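Local coordinates for protein chitinase (Paenibacillus sp. FPU-7, PDB 5GZT) that probably cleaves chitin and chitodextrins by random endo-hydrolysis of their beta-1,4 linkages between N-acetylglucosamine units, using family 18 glycosyl hydrolase domains, at residues A442-T445 against T446-K449; P685-S688 against A689-T693; Y836-T839 against L840-N844. All coordinates share one frame; numbering follows the deposited sequence.

Contact 1 of 3, residues A442-T445 against T446-K449; sequences AQST and TTNK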
ATOM      1  N   ALA B 442      15.548  10.374  16.482  1.00 50.01           N
ATOM      2  CA  ALA B 442      16.625  10.154  17.463  1.00 51.11           C
ATOM      3  C   ALA B 442      17.172   8.775  17.223  1.00 56.94           C
ATOM      4  O   ALA B 442      18.356   8.597  16.933  1.00 57.84           O
ATOM      5  CB  ALA B 442      16.081  10.276  18.882  1.00 48.20           C
ATOM      6  N   GLN B 443      16.286   7.792  17.222  1.00 51.04           N
ATOM      7  CA  GLN B 443      16.734   6.430  17.087  1.00 45.09           C
ATOM      8  C   GLN B 443      17.451   6.115  15.774  1.00 46.69           C
ATOM      9  O   GLN B 443      18.317   5.231  15.697  1.00 50.15           O
ATOM     10  CB  GLN B 443      15.533   5.502  17.281  1.00 46.50           C
ATOM     11  CG  GLN B 443      15.882   4.035  17.098  1.00 48.06           C
ATOM     12  CD  GLN B 443      14.789   3.107  17.548  1.00 44.42           C
ATOM     13  OE1 GLN B 443      13.976   3.433  18.396  1.00 44.40           O
ATOM     14  NE2 GLN B 443      14.752   1.958  16.934  1.00 46.48           N
ATOM     15  N   SER B 444      17.064   6.822  14.732  1.00 52.15           N
ATOM     16  CA  SER B 444      17.604   6.600  13.397  1.00 51.93           C
ATOM     17  C   SER B 444      19.024   7.156  13.294  1.00 53.23           C
ATOM     18  O   SER B 444      19.823   6.734  12.434  1.00 49.73           O
ATOM     19  CB  SER B 444      16.657   7.230  12.330  1.00 53.85           C
ATOM     20  OG  SER B 444      15.544   6.357  11.988  1.00 47.98           O
ATOM     21  N   THR B 445      19.349   8.100  14.167  1.00 49.49           N
ATOM     22  CA  THR B 445      20.728   8.617  14.204  1.00 56.27           C
ATOM     23  C   THR B 445      21.681   7.491  14.644  1.00 57.42           C
ATOM     24  O   THR B 445      22.801   7.389  14.146  1.00 60.44           O
ATOM     25  CB  THR B 445      20.868   9.809  15.138  1.00 50.45           C
ATOM     26  OG1 THR B 445      20.737   9.346  16.468  1.00 54.09           O
ATOM     27  CG2 THR B 445      19.781  10.854  14.873  1.00 47.77           C
ATOM     28  N   THR B 446      21.204   6.621  15.531  1.00 55.74           N
ATOM     29  CA  THR B 446      21.918   5.399  15.860  1.00 52.86           C
ATOM     30  C   THR B 446      21.828   4.321  14.795  1.00 57.93           C
ATOM     31  O   THR B 446      22.872   3.761  14.440  1.00 51.81           O
ATOM     32  CB  THR B 446      21.390   4.781  17.137  1.00 52.48           C
ATOM     33  OG1 THR B 446      21.439   5.766  18.171  1.00 59.25           O
ATOM     34  CG2 THR B 446      22.198   3.516  17.514  1.00 55.52           C
ATOM     35  N   THR B 447      20.602   3.987  14.320  1.00 50.27           N
ATOM     36  CA  THR B 447      20.437   2.765  13.511  1.00 45.59           C
ATOM     37  C   THR B 447      20.709   2.975  12.041  1.00 46.34           C
ATOM     38  O   THR B 447      20.921   1.999  11.330  1.00 51.92           O
ATOM     39  CB  THR B 447      19.025   2.148  13.657  1.00 50.01           C
ATOM     40  OG1 THR B 447      18.022   3.084  13.184  1.00 45.45           O
ATOM     41  CG2 THR B 447      18.750   1.777  15.131  1.00 46.15           C
ATOM     42  N   ASN B 448      20.683   4.232  11.580  1.00 52.54           N
ATOM     43  CA  ASN B 448      20.757   4.566  10.131  1.00 61.50           C
ATOM     44  C   ASN B 448      19.700   3.860   9.259  1.00 58.67           C
ATOM     45  O   ASN B 448      19.954   3.446   8.114  1.00 54.36           O
ATOM     46  CB  ASN B 448      22.163   4.315   9.622  1.00 64.99           C
ATOM     47  CG  ASN B 448      23.188   5.068  10.450  1.00 75.86           C
ATOM     48  OD1 ASN B 448      23.092   6.295  10.617  1.00 66.82           O
ATOM     49  ND2 ASN B 448      24.136   4.330  11.028  1.00 78.13           N
ATOM     50  N   LYS B 449      18.512   3.733   9.847  1.00 62.49           N
ATOM     51  CA  LYS B 449      17.365   3.075   9.221  1.00 63.45           C
ATOM     52  C   LYS B 449      16.201   4.021   9.455  1.00 49.02           C
ATOM     53  O   LYS B 449      15.906   4.372  10.598  1.00 50.43           O
ATOM     54  CB  LYS B 449      17.155   1.700   9.858  1.00 63.82           C
ATOM     55  CG  LYS B 449      16.790   0.609   8.875  1.00 70.61           C
ATOM     56  CD  LYS B 449      16.185  -0.606   9.592  1.00 77.61           C
ATOM     57  CE  LYS B 449      14.755  -0.380  10.126  1.00 72.92           C
ATOM     58  NZ  LYS B 449      13.632  -0.830   9.240  1.00 62.26           N
TER
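Gln443 O draws several donors from the last helical turn. Thr447 N makes the main bond, 2.9 Å long, at an N-H...O angle of 153° and in the carbonyl plane. Thr446 N adds a weak bond to the same oxygen at 3.2 Å. Thr447 OG1 also lies near it, but its stronger partner is the hydroxyl of Tyr451. The chi1 of Thr447 (62°) sets OG1 between the backbone N and the carbonyl carbon. Its CG2 stands anti to the carbonyl carbon and crosses the Gln443 side chain, 4.1 Å from Gln443 CG. Thr445 OG1 reaches back to Ala442 O at 2.5 Å, and Thr445 N shares that acceptor, so two donors hold it.

Asn448 N closes the helix on Ser444 O at 2.8 Å, tilted out of the carbonyl plane. Asn448 then has positive phi (54°), and the chain swings away from the helix axis. This turn brings Lys449 O to Ser444 OG, whose hydroxyl donates to it. The modelled separation is very short and its exact value is doubtful. The amine of Lys449 leads away to a salt bridge with Asp402. The arrangement is a helix C-terminus ended by an asparagine in the left-handed backbone conformation, here on helix 425-447 of the family 18 TIM barrel, just ahead of strand 452-457.

Contact 2 of 3, residues P685-S688 against A689-T693; sequences PVIS and ASDVT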
ATOM      1  N   PRO B 685     -23.241  -5.147 -15.892  1.00 14.07           N
ATOM      2  CA  PRO B 685     -24.148  -6.140 -15.348  1.00 14.03           C
ATOM      3  C   PRO B 685     -24.944  -6.883 -16.423  1.00 15.40           C
ATOM      4  O   PRO B 685     -25.263  -8.076 -16.230  1.00 15.79           O
ATOM      5  CB  PRO B 685     -25.050  -5.313 -14.400  1.00 15.66           C
ATOM      6  CG  PRO B 685     -24.181  -4.156 -14.028  1.00 14.96           C
ATOM      7  CD  PRO B 685     -23.266  -3.864 -15.156  1.00 14.49           C
ATOM      8  N   VAL B 686     -25.278  -6.169 -17.516  1.00 15.45           N
ATOM      9  CA  VAL B 686     -25.925  -6.691 -18.694  1.00 15.83           C
ATOM     10  C   VAL B 686     -25.069  -6.307 -19.932  1.00 17.60           C
ATOM     11  O   VAL B 686     -25.026  -5.111 -20.304  1.00 17.24           O
ATOM     12  CB  VAL B 686     -27.390  -6.223 -18.870  1.00 15.52           C
ATOM     13  CG1 VAL B 686     -27.982  -6.718 -20.177  1.00 16.90           C
ATOM     14  CG2 VAL B 686     -28.277  -6.765 -17.726  1.00 15.70           C
ATOM     15  N   ILE B 687     -24.472  -7.322 -20.597  1.00 14.74           N
ATOM     16  CA  ILE B 687     -23.797  -7.144 -21.862  1.00 16.18           C
ATOM     17  C   ILE B 687     -24.729  -7.239 -23.004  1.00 14.87           C
ATOM     18  O   ILE B 687     -25.833  -7.763 -22.861  1.00 17.41           O
ATOM     19  CB  ILE B 687     -22.623  -8.108 -22.043  1.00 16.14           C
ATOM     20  CG1 ILE B 687     -23.054  -9.579 -22.109  1.00 19.85           C
ATOM     21  CG2 ILE B 687     -21.678  -7.961 -20.871  1.00 16.59           C
ATOM     22  CD1 ILE B 687     -21.910 -10.506 -22.566  1.00 20.80           C
ATOM     23  N   SER B 688     -24.293  -6.734 -24.133  1.00 15.68           N
ATOM     24  CA  SER B 688     -25.038  -6.779 -25.411  1.00 18.28           C
ATOM     25  C   SER B 688     -24.283  -7.652 -26.421  1.00 17.90           C
ATOM     26  O   SER B 688     -23.069  -7.946 -26.226  1.00 15.03           O
ATOM     27  CB  SER B 688     -25.207  -5.371 -25.966  1.00 20.71           C
ATOM     28  OG  SER B 688     -26.068  -4.626 -25.086  1.00 22.85           O
ATOM     29  N   ALA B 689     -24.965  -8.030 -27.484  1.00 17.82           N
ATOM     30  CA  ALA B 689     -24.385  -8.989 -28.481  1.00 18.98           C
ATOM     31  C   ALA B 689     -23.056  -8.501 -29.071  1.00 20.74           C
ATOM     32  O   ALA B 689     -22.149  -9.292 -29.354  1.00 18.77           O
ATOM     33  CB  ALA B 689     -25.406  -9.209 -29.619  1.00 19.71           C
ATOM     34  N   SER B 690     -22.931  -7.182 -29.225  1.00 18.78           N
ATOM     35  CA  SER B 690     -21.788  -6.579 -29.925  1.00 20.40           C
ATOM     36  C   SER B 690     -20.579  -6.516 -28.970  1.00 19.59           C
ATOM     37  O   SER B 690     -19.435  -6.250 -29.392  1.00 18.65           O
ATOM     38  CB  SER B 690     -22.221  -5.220 -30.597  1.00 24.03           C
ATOM     39  OG  SER B 690     -22.524  -4.263 -29.577  1.00 25.74           O
ATOM     40  N   ASP B 691     -20.789  -6.847 -27.665  1.00 15.72           N
ATOM     41  CA  ASP B 691     -19.709  -6.836 -26.725  1.00 16.11           C
ATOM     42  C   ASP B 691     -18.824  -8.112 -26.710  1.00 15.04           C
ATOM     43  O   ASP B 691     -17.775  -8.134 -26.050  1.00 16.88           O
ATOM     44  CB  ASP B 691     -20.281  -6.672 -25.321  1.00 17.76           C
ATOM     45  CG  ASP B 691     -20.984  -5.297 -25.117  1.00 18.32           C
ATOM     46  OD1 ASP B 691     -20.602  -4.362 -25.854  1.00 17.02           O
ATOM     47  OD2 ASP B 691     -21.852  -5.270 -24.192  1.00 17.39           O
ATOM     48  N   VAL B 692     -19.250  -9.146 -27.411  1.00 15.65           N
ATOM     49  CA  VAL B 692     -18.530 -10.399 -27.467  1.00 16.93           C
ATOM     50  C   VAL B 692     -18.551 -10.925 -28.913  1.00 17.61           C
ATOM     51  O   VAL B 692     -19.659 -10.975 -29.531  1.00 18.26           O
ATOM     52  CB  VAL B 692     -19.210 -11.455 -26.561  1.00 16.61           C
ATOM     53  CG1 VAL B 692     -18.486 -12.798 -26.638  1.00 17.94           C
ATOM     54  CG2 VAL B 692     -19.167 -11.024 -25.092  1.00 18.30           C
ATOM     55  N   THR B 693     -17.413 -11.443 -29.405  1.00 15.65           N
ATOM     56  CA  THR B 693     -17.457 -12.143 -30.696  1.00 18.93           C
ATOM     57  C   THR B 693     -17.072 -13.591 -30.506  1.00 18.01           C
ATOM     58  O   THR B 693     -16.100 -13.904 -29.782  1.00 23.01           O
ATOM     59  CB  THR B 693     -16.507 -11.529 -31.747  1.00 22.31           C
ATOM     60  OG1 THR B 693     -15.187 -11.834 -31.362  1.00 27.28           O
ATOM     61  CG2 THR B 693     -16.624 -10.028 -31.822  1.00 20.33           C
TER
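Ile687 meets the second segment at two places. Its CB lies 3.6 Å from Asp691 OD2. Its CD1 crosses Val692 CG2 at 3.8 Å, an apolar touch. With chi1 at 65°, CG1 stands between the backbone N and the carbonyl carbon, and the chain extends from there to Val692.

Ser688 follows and is held at both ends of its backbone. Its N donates to Asp691 OD2 at 2.8 Å, almost straight (173°), but from above the carboxylate plane. Its O accepts Asp691 N at 2.9 Å, again from above the carbonyl plane. The carboxylate thus folds back over the start of the 3-10 turn 689-691, much as in one half of a capping box. Asp691 OD2 also forms a salt bridge with Lys684, and OD1 takes a hydrogen bond with Ser741. An alanine in place of Asp691 would probably leave Ser688 N and Ser741 OG without their partner and Lys684 without its countercharge, so that the start of the 3-10 turn is held less firmly.

The turn leads into strand 692-695 of the immunoglobulin-like domain. There Val692 packs on Val736 of strand 732-738 and on Val705 of strand 703-707, while Ile687 touches Asn707.

Contact 3 of 3, residues Y836-T839 against L840-N844; sequences YLKT and LKQQN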
ATOM      1  N   TYR B 836       2.037 -58.055 -28.348  1.00 23.66           N
ATOM      2  CA  TYR B 836       1.052 -57.787 -27.264  1.00 26.55           C
ATOM      3  C   TYR B 836       0.123 -56.607 -27.591  1.00 28.28           C
ATOM      4  O   TYR B 836      -1.100 -56.712 -27.524  1.00 26.51           O
ATOM      5  CB  TYR B 836       1.760 -57.526 -25.926  1.00 27.57           C
ATOM      6  CG  TYR B 836       0.808 -57.314 -24.753  1.00 30.51           C
ATOM      7  CD1 TYR B 836       0.023 -58.359 -24.254  1.00 29.00           C
ATOM      8  CD2 TYR B 836       0.668 -56.032 -24.165  1.00 30.88           C
ATOM      9  CE1 TYR B 836      -0.865 -58.119 -23.174  1.00 32.94           C
ATOM     10  CE2 TYR B 836      -0.168 -55.796 -23.101  1.00 33.63           C
ATOM     11  CZ  TYR B 836      -0.960 -56.825 -22.595  1.00 35.96           C
ATOM     12  OH  TYR B 836      -1.818 -56.513 -21.538  1.00 30.44           O
ATOM     13  N   LEU B 837       0.718 -55.494 -28.009  1.00 26.28           N
ATOM     14  CA  LEU B 837      -0.089 -54.299 -28.351  1.00 27.55           C
ATOM     15  C   LEU B 837      -1.101 -54.627 -29.444  1.00 26.48           C
ATOM     16  O   LEU B 837      -2.248 -54.182 -29.402  1.00 28.88           O
ATOM     17  CB  LEU B 837       0.845 -53.187 -28.829  1.00 24.08           C
ATOM     18  CG  LEU B 837       1.621 -52.608 -27.679  1.00 24.56           C
ATOM     19  CD1 LEU B 837       2.684 -51.662 -28.250  1.00 29.30           C
ATOM     20  CD2 LEU B 837       0.768 -51.874 -26.681  1.00 28.12           C
ATOM     21  N   LYS B 838      -0.682 -55.470 -30.376  1.00 25.89           N
ATOM     22  CA  LYS B 838      -1.574 -55.846 -31.415  1.00 30.75           C
ATOM     23  C   LYS B 838      -2.807 -56.624 -30.949  1.00 34.46           C
ATOM     24  O   LYS B 838      -3.875 -56.473 -31.569  1.00 34.96           O
ATOM     25  CB  LYS B 838      -0.807 -56.568 -32.477  1.00 34.25           C
ATOM     26  CG  LYS B 838      -1.690 -57.043 -33.588  1.00 37.43           C
ATOM     27  CD  LYS B 838      -0.841 -57.484 -34.740  1.00 43.14           C
ATOM     28  CE  LYS B 838      -1.691 -58.191 -35.782  1.00 49.79           C
ATOM     29  NZ  LYS B 838      -0.831 -58.491 -36.949  1.00 48.17           N
ATOM     30  N   THR B 839      -2.705 -57.345 -29.809  1.00 33.89           N
ATOM     31  CA  THR B 839      -3.794 -58.118 -29.263  1.00 33.98           C
ATOM     32  C   THR B 839      -4.686 -57.189 -28.505  1.00 37.02           C
ATOM     33  O   THR B 839      -5.893 -57.369 -28.498  1.00 37.05           O
ATOM     34  CB  THR B 839      -3.386 -59.284 -28.283  1.00 34.42           C
ATOM     35  OG1 THR B 839      -2.918 -58.770 -26.985  1.00 32.56           O
ATOM     36  CG2 THR B 839      -2.421 -60.237 -28.954  1.00 32.67           C
ATOM     37  N   LEU B 840      -4.104 -56.208 -27.842  1.00 29.42           N
ATOM     38  CA  LEU B 840      -4.898 -55.125 -27.339  1.00 33.72           C
ATOM     39  C   LEU B 840      -5.766 -54.578 -28.435  1.00 34.74           C
ATOM     40  O   LEU B 840      -6.949 -54.340 -28.210  1.00 40.44           O
ATOM     41  CB  LEU B 840      -4.043 -54.029 -26.772  1.00 34.99           C
ATOM     42  CG  LEU B 840      -3.809 -54.000 -25.300  1.00 38.99           C
ATOM     43  CD1 LEU B 840      -3.714 -55.359 -24.621  1.00 42.05           C
ATOM     44  CD2 LEU B 840      -2.581 -53.164 -25.036  1.00 37.94           C
ATOM     45  N   LYS B 841      -5.175 -54.354 -29.611  1.00 34.38           N
ATOM     46  CA  LYS B 841      -5.909 -53.620 -30.649  1.00 38.49           C
ATOM     47  C   LYS B 841      -7.086 -54.429 -31.166  1.00 42.81           C
ATOM     48  O   LYS B 841      -7.896 -53.885 -31.908  1.00 39.02           O
ATOM     49  CB  LYS B 841      -4.980 -53.115 -31.781  1.00 32.46           C
ATOM     50  CG  LYS B 841      -4.199 -51.842 -31.427  1.00 33.48           C
ATOM     51  CD  LYS B 841      -3.016 -51.502 -32.358  1.00 33.48           C
ATOM     52  CE  LYS B 841      -3.390 -51.046 -33.766  1.00 31.71           C
ATOM     53  NZ  LYS B 841      -4.701 -50.304 -33.813  1.00 31.94           N
ATOM     54  N   GLN B 842      -7.208 -55.705 -30.750  1.00 60.99           N
ATOM     55  CA  GLN B 842      -8.375 -56.558 -31.074  1.00 61.24           C
ATOM     56  C   GLN B 842      -9.512 -56.416 -30.083  1.00 62.46           C
ATOM     57  O   GLN B 842     -10.621 -56.165 -30.487  1.00 86.31           O
ATOM     58  CB  GLN B 842      -7.972 -58.005 -31.257  1.00 77.35           C
ATOM     59  CG  GLN B 842      -7.136 -58.196 -32.521  1.00 90.24           C
ATOM     60  CD  GLN B 842      -6.276 -59.456 -32.490  1.00108.96           C
ATOM     61  OE1 GLN B 842      -6.639 -60.470 -31.871  1.00118.45           O
ATOM     62  NE2 GLN B 842      -5.123 -59.399 -33.164  1.00107.62           N
ATOM     63  N   GLN B 843      -9.274 -56.541 -28.804  1.00 55.12           N
ATOM     64  CA  GLN B 843     -10.329 -56.215 -27.809  1.00 58.12           C
ATOM     65  C   GLN B 843     -10.605 -54.737 -27.453  1.00 63.49           C
ATOM     66  O   GLN B 843     -11.379 -54.443 -26.497  1.00 54.12           O
ATOM     67  CB  GLN B 843     -10.012 -56.894 -26.495  1.00 66.90           C
ATOM     68  CG  GLN B 843      -8.877 -56.268 -25.679  1.00 60.59           C
ATOM     69  CD  GLN B 843      -7.918 -57.332 -25.113  1.00 54.74           C
ATOM     70  OE1 GLN B 843      -7.232 -57.100 -24.143  1.00 45.54           O
ATOM     71  NE2 GLN B 843      -7.845 -58.481 -25.763  1.00 56.84           N
ATOM     72  N   ASN B 844      -9.954 -53.807 -28.142  1.00 43.19           N
ATOM     73  CA  ASN B 844     -10.581 -52.531 -28.271  1.00 39.15           C
ATOM     74  C   ASN B 844     -10.226 -52.082 -29.663  1.00 33.81           C
ATOM     75  O   ASN B 844      -9.128 -51.563 -29.858  1.00 27.82           O
ATOM     76  CB  ASN B 844     -10.094 -51.598 -27.167  1.00 42.73           C
ATOM     77  CG  ASN B 844     -10.722 -50.172 -27.216  1.00 40.88           C
ATOM     78  OD1 ASN B 844     -11.627 -49.859 -28.032  1.00 38.90           O
ATOM     79  ND2 ASN B 844     -10.204 -49.292 -26.323  1.00 36.18           N
TER
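Leu840 N bonds to Tyr836 O at 3.1 Å and Lys841 N to Leu837 O at 2.9 Å, in regular helical i to i+4 steps, while Thr839 O takes Gln842 N at 3.1 Å and a weak bond from Gln843 N. Among the side chains, Thr839 OG1 turns back to Tyr836 O at 2.8 Å, in the carbonyl plane on a lone pair. Thr839 N binds there too, so with Leu840 N three donors grip this oxygen.

Leu840 carries the apolar packing with its two methyls. CD1 sits over one face of the Tyr836 ring, 4.1 Å from the centroid and 28° off the normal, a CH-pi contact. CD2 goes to Leu837 CD2 at 3.9 Å. With CG opposite its own N (chi1 -177°), the Tyr836 ring leans forward toward Leu840.

Inward, Leu837 and Leu840 rest on Ile791 of strand 790-799, and Leu837 also on Val849 of strand 848-854. The chemistry is therefore two-sided. The two leucines pack the helix on the barrel strands, while the Tyr836 ring packs on Leu840 and the neighbouring loop. Polar ends tie the helix to other parts of the barrel: Tyr836 OH bonds to Val783 N, and Lys841 forms a salt bridge with Asp888.

How the contacts relate
The three contacts follow one another along the chain and do not touch. The centres of contact 1 and contact 2 lie about 58 Å apart. Those of contact 2 and contact 3 are about 51 Å apart, and those of contact 1 and contact 3 about 79 Å. Each belongs to a different domain. Contact 1 ends helix 425-447 of the first family 18 barrel. Contact 2 opens strand 692-695 of the immunoglobulin-like domain. Contact 3 lies on helix 830-843 of the second barrel. Both helices come just before a parallel barrel strand, 452-457 and 848-854 respectively. The protein thus carries two glycosyl hydrolase barrels, with the immunoglobulin-like domain between them in sequence.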